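Uncharacterized protein (Aeromonas hydrophila J-1, PDB 6R1J) serves as the AhlC component of AHL, a tripartite alpha-pore-forming toxin, and probably helps assemble its membrane pore. Local coordinates at residues Gln143-Asp146 / Ser147-Lys151; Gln175-Asn178 / Lys179-Leu183. The protein carries 3 engineered substitutions. All coordinates share one frame; numbering follows the deposited sequence.

Contact 1 of 2, residues Gln143-Asp146 / Ser147-Lys151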
loop_
_atom_site.group_PDB
_atom_site.type_symbol
_atom_site.label_atom_id
_atom_site.label_comp_id
_atom_site.label_asym_id
_atom_site.label_seq_id
_atom_site.Cartn_x
_atom_site.Cartn_y
_atom_site.Cartn_z
ATOM N N GLN A 143 30.558 -6.222 -12.455
ATOM C CA GLN A 143 31.568 -7.313 -12.358
ATOM C C GLN A 143 32.572 -7.176 -13.508
ATOM O O GLN A 143 33.772 -7.302 -13.266
ATOM C CB GLN A 143 30.924 -8.689 -12.456
ATOM C CG GLN A 143 30.021 -9.037 -11.286
ATOM C CD GLN A 143 29.522 -10.449 -11.467
ATOM O OE1 GLN A 143 29.985 -11.179 -12.345
ATOM N NE2 GLN A 143 28.569 -10.846 -10.643
ATOM N N GLU A 144 32.067 -6.915 -14.714
ATOM C CA GLU A 144 32.860 -6.757 -15.963
ATOM C C GLU A 144 33.839 -5.589 -15.761
ATOM O O GLU A 144 35.020 -5.739 -16.130
ATOM C CB GLU A 144 31.879 -6.606 -17.130
ATOM C CG GLU A 144 32.480 -6.725 -18.516
ATOM C CD GLU A 144 31.460 -6.603 -19.649
ATOM O OE1 GLU A 144 31.898 -6.500 -20.811
ATOM O OE2 GLU A 144 30.228 -6.610 -19.385
ATOM N N LEU A 145 33.391 -4.498 -15.132
ATOM C CA LEU A 145 34.202 -3.278 -14.840
ATOM C C LEU A 145 35.234 -3.589 -13.733
ATOM O O LEU A 145 36.306 -2.932 -13.747
ATOM C CB LEU A 145 33.255 -2.132 -14.450
ATOM C CG LEU A 145 33.782 -0.705 -14.560
ATOM C CD1 LEU A 145 33.769 -0.218 -16.003
ATOM C CD2 LEU A 145 32.959 0.235 -13.689
ATOM N N ASP A 146 34.947 -4.537 -12.818
ATOM C CA ASP A 146 35.859 -4.974 -11.716
ATOM C C ASP A 146 37.058 -5.711 -12.320
ATOM O O ASP A 146 38.198 -5.353 -11.941
ATOM C CB ASP A 146 35.173 -5.872 -10.671
ATOM C CG ASP A 146 34.212 -5.144 -9.739
ATOM O OD1 ASP A 146 34.247 -3.889 -9.707
ATOM O OD2 ASP A 146 33.430 -5.836 -9.042
ATOM N N SER A 147 36.808 -6.709 -13.185
ATOM C CA SER A 147 37.843 -7.450 -13.962
ATOM C C SER A 147 38.755 -6.464 -14.685
ATOM O O SER A 147 39.978 -6.538 -14.466
ATOM C CB SER A 147 37.262 -8.387 -14.975
ATOM O OG SER A 147 36.944 -9.632 -14.388
ATOM N N LEU A 148 38.174 -5.612 -15.540
ATOM C CA LEU A 148 38.924 -4.628 -16.369
ATOM C C LEU A 148 39.865 -3.808 -15.479
ATOM O O LEU A 148 41.046 -3.707 -15.853
ATOM C CB LEU A 148 37.980 -3.718 -17.173
ATOM C CG LEU A 148 37.219 -4.375 -18.332
ATOM C CD1 LEU A 148 36.356 -3.345 -19.047
ATOM C CD2 LEU A 148 38.144 -5.056 -19.337
ATOM N N ASN A 149 39.390 -3.290 -14.337
ATOM C CA ASN A 149 40.189 -2.435 -13.407
ATOM C C ASN A 149 41.276 -3.255 -12.686
ATOM O O ASN A 149 42.309 -2.656 -12.350
ATOM C CB ASN A 149 39.299 -1.643 -12.448
ATOM C CG ASN A 149 38.796 -0.350 -13.053
ATOM O OD1 ASN A 149 39.490 0.265 -13.863
ATOM N ND2 ASN A 149 37.608 0.081 -12.653
ATOM N N LYS A 150 41.072 -4.559 -12.466
ATOM C CA LYS A 150 42.092 -5.473 -11.874
ATOM C C LYS A 150 43.193 -5.749 -12.914
ATOM O O LYS A 150 44.357 -5.903 -12.509
ATOM C CB LYS A 150 41.446 -6.763 -11.356
ATOM C CG LYS A 150 40.776 -6.629 -10.000
ATOM C CD LYS A 150 39.927 -7.818 -9.619
ATOM C CE LYS A 150 39.065 -7.529 -8.409
ATOM N NZ LYS A 150 37.932 -8.476 -8.312
ATOM N N LYS A 151 42.840 -5.846 -14.201
ATOM C CA LYS A 151 43.808 -6.014 -15.325
ATOM C C LYS A 151 44.613 -4.719 -15.497
ATOM O O LYS A 151 45.821 -4.820 -15.765
ATOM C CB LYS A 151 43.103 -6.373 -16.636
ATOM C CG LYS A 151 42.523 -7.779 -16.705
ATOM C CD LYS A 151 41.797 -8.046 -18.004
ATOM C CE LYS A 151 42.570 -7.565 -19.215
ATOM N NZ LYS A 151 41.911 -7.956 -20.481
#

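Contact 2 of 2, residues Gln175-Asn178 / Lys179-Leu183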
loop_
_atom_site.group_PDB
_atom_site.type_symbol
_atom_site.label_atom_id
_atom_site.label_comp_id
_atom_site.label_asym_id
_atom_site.label_seq_id
_atom_site.Cartn_x
_atom_site.Cartn_y
_atom_site.Cartn_z
ATOM N N GLN A 175 33.961 1.823 -22.807
ATOM C CA GLN A 175 32.747 1.121 -23.324
ATOM C C GLN A 175 31.961 0.499 -22.157
ATOM O O GLN A 175 30.726 0.657 -22.110
ATOM C CB GLN A 175 33.120 0.045 -24.355
ATOM C CG GLN A 175 33.877 0.575 -25.578
ATOM C CD GLN A 175 33.066 1.553 -26.398
ATOM O OE1 GLN A 175 31.872 1.352 -26.646
ATOM N NE2 GLN A 175 33.719 2.617 -26.846
ATOM N N THR A 176 32.640 -0.208 -21.252
ATOM C CA THR A 176 32.010 -0.923 -20.101
ATOM C C THR A 176 31.438 0.106 -19.115
ATOM O O THR A 176 30.363 -0.146 -18.565
ATOM C CB THR A 176 33.008 -1.877 -19.430
ATOM O OG1 THR A 176 33.538 -2.723 -20.453
ATOM C CG2 THR A 176 32.397 -2.724 -18.331
ATOM N N GLN A 177 32.132 1.225 -18.918
ATOM C CA GLN A 177 31.692 2.330 -18.034
ATOM C C GLN A 177 30.365 2.881 -18.598
ATOM O O GLN A 177 29.387 2.933 -17.823
ATOM C CB GLN A 177 32.824 3.354 -17.886
ATOM C CG GLN A 177 32.413 4.652 -17.193
ATOM C CD GLN A 177 31.939 4.507 -15.760
ATOM O OE1 GLN A 177 31.750 3.406 -15.237
ATOM N NE2 GLN A 177 31.740 5.642 -15.104
ATOM N N ASN A 178 30.312 3.213 -19.903
ATOM C CA ASN A 178 29.106 3.737 -20.607
ATOM C C ASN A 178 27.975 2.702 -20.557
ATOM O O ASN A 178 26.803 3.130 -20.569
ATOM C CB ASN A 178 29.366 4.089 -22.071
ATOM C CG ASN A 178 30.435 5.147 -22.239
ATOM O OD1 ASN A 178 30.864 5.777 -21.269
ATOM N ND2 ASN A 178 30.879 5.325 -23.469
ATOM N N LYS A 179 28.303 1.404 -20.553
ATOM C CA LYS A 179 27.295 0.333 -20.394
ATOM C C LYS A 179 26.715 0.433 -18.973
ATOM O O LYS A 179 25.494 0.335 -18.857
ATOM C CB LYS A 179 27.867 -1.060 -20.656
ATOM C CG LYS A 179 26.851 -2.189 -20.572
ATOM C CD LYS A 179 27.471 -3.570 -20.571
ATOM C CE LYS A 179 26.442 -4.676 -20.522
ATOM N NZ LYS A 179 27.103 -6.000 -20.466
ATOM N N VAL A 180 27.544 0.633 -17.949
ATOM C CA VAL A 180 27.093 0.728 -16.524
ATOM C C VAL A 180 26.255 1.992 -16.315
ATOM O O VAL A 180 25.144 1.868 -15.761
ATOM C CB VAL A 180 28.278 0.664 -15.548
ATOM C CG1 VAL A 180 27.917 1.141 -14.144
ATOM C CG2 VAL A 180 28.846 -0.747 -15.505
ATOM N N SER A 181 26.762 3.158 -16.719
ATOM C CA SER A 181 26.063 4.470 -16.596
ATOM C C SER A 181 24.711 4.411 -17.317
ATOM O O SER A 181 23.742 4.999 -16.812
ATOM C CB SER A 181 26.888 5.615 -17.115
ATOM O OG SER A 181 28.041 5.798 -16.309
ATOM N N SER A 182 24.631 3.706 -18.440
ATOM C CA SER A 182 23.387 3.591 -19.236
ATOM C C SER A 182 22.372 2.751 -18.439
ATOM O O SER A 182 21.228 3.184 -18.288
ATOM C CB SER A 182 23.657 3.046 -20.613
ATOM O OG SER A 182 22.458 2.948 -21.368
ATOM N N LEU A 183 22.790 1.596 -17.924
ATOM C CA LEU A 183 21.911 0.690 -17.157
ATOM C C LEU A 183 21.468 1.371 -15.853
ATOM O O LEU A 183 20.345 1.109 -15.437
ATOM C CB LEU A 183 22.645 -0.637 -16.917
ATOM C CG LEU A 183 22.745 -1.543 -18.144
ATOM C CD1 LEU A 183 23.796 -2.637 -17.943
ATOM C CD2 LEU A 183 21.394 -2.160 -18.469
#

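Contact 1 of 2, residues Gln143-Asp146 / Ser147-Lys151
Four backbone bonds, each from an N-H to the carbonyl four residues earlier, run from S147 to Q143, L148 to E144, N149 to L145 and K150 to D146. S147 N meets Q143 O at 3.1 Å. N149 N is 3.2 Å from L145 O, with an N-H...O angle of 153°.

The side chains of the later turn lean back over these carbonyls. L148 brings CG to 3.4 Å from E144 O. Its CG is anti to its own carbonyl carbon (chi1 -70°), which turns the branch back along the helix. N149 places CB 3.5 Å from L145 O. Its amide ND2 is also near that oxygen, but the angle is too poor for a hydrogen bond.

This is regular alpha-helix in the long helix 78-157, near the end of an elongated helical protein. The stripe formed by L145, L148 and N149 faces helix 163-236. There L148 reaches L169, and N149 touches L173.

D146 and K150 lie one turn apart at the surface. K150 CG is anti to the carbonyl carbon (chi1 -80°), which puts it beside the backbone N and 3.5 Å from D146 O. The extended chain then runs on beyond CG. D146 OD2 and K150 NZ are 5.3 Å apart, so the opposite charges are near but not in contact. Any attraction between them would probably be modest. K150 also packs on S226 of a second subunit.

Contact 2 of 2, residues Gln175-Asn178 / Lys179-Leu183
Helix 163-236, one of the two longest helices of this rod-like toxin component, carries this contact over about two turns. Q177 and S181 meet on one side of it. The Q177 chain leaves with CG anti to the backbone N (chi1 170°) and bends at chi2, which brings the amide end nearer the next turn. NE2 comes within 3.9 Å of S181 OG, a loose approach. S181 OG lies 3.5 Å from Q177 O, while S181 N bonds that same oxygen at 2.9 Å and almost straight (173°).

The other backbone bonds, K179 to Q175, V180 to T176 and S182 to N178, complete the i to i+4 pattern of an alpha-helix. The last is the most bent of the four, with an N-H...O angle of 140°. S182 CB is also 3.1 Å from N178 O. S182 OG turns onward along the chain and bonds the amide of Q186.

T176 and V180 form the buried side. V180 CG2 rests 3.5 Å from T176 O. T176 OG1 hydrogen-bonds the carbonyl of T172 one turn back, which satisfies this buried hydroxyl within its own helix. V180 packs on A141 of helix 78-157.

K179 starts close to the backbone, with CB 3.4 Å from T176 O. Its fully extended chain then carries NZ away from residues 175-178, toward helix 78-157. Q177 packs on V263 of a third subunit, and S182 on H268 of that subunit, a residue of its C-terminal His tag.

How the contacts relate
Contacts 1 and 2 lie on consecutive long helices, 78-157 and 163-236, with centres about 13 Å apart. They touch directly. L145 CD1 sits 3.7 Å from T176 CG2 and 3.6 Å from Q177 N, and L148 CD1 comes to 3.2 Å from T176 OG1. T176 thus meets both leucines. Beside this packing E144 OE2 and K179 NZ make a long, weak salt bridge of 3.4 Å between the helices. Both contacts lie far from the middle of the chain, with centres about 52 and 43 Å from its centre. The sodium-binding residues T224 and D264 belong to neither contact.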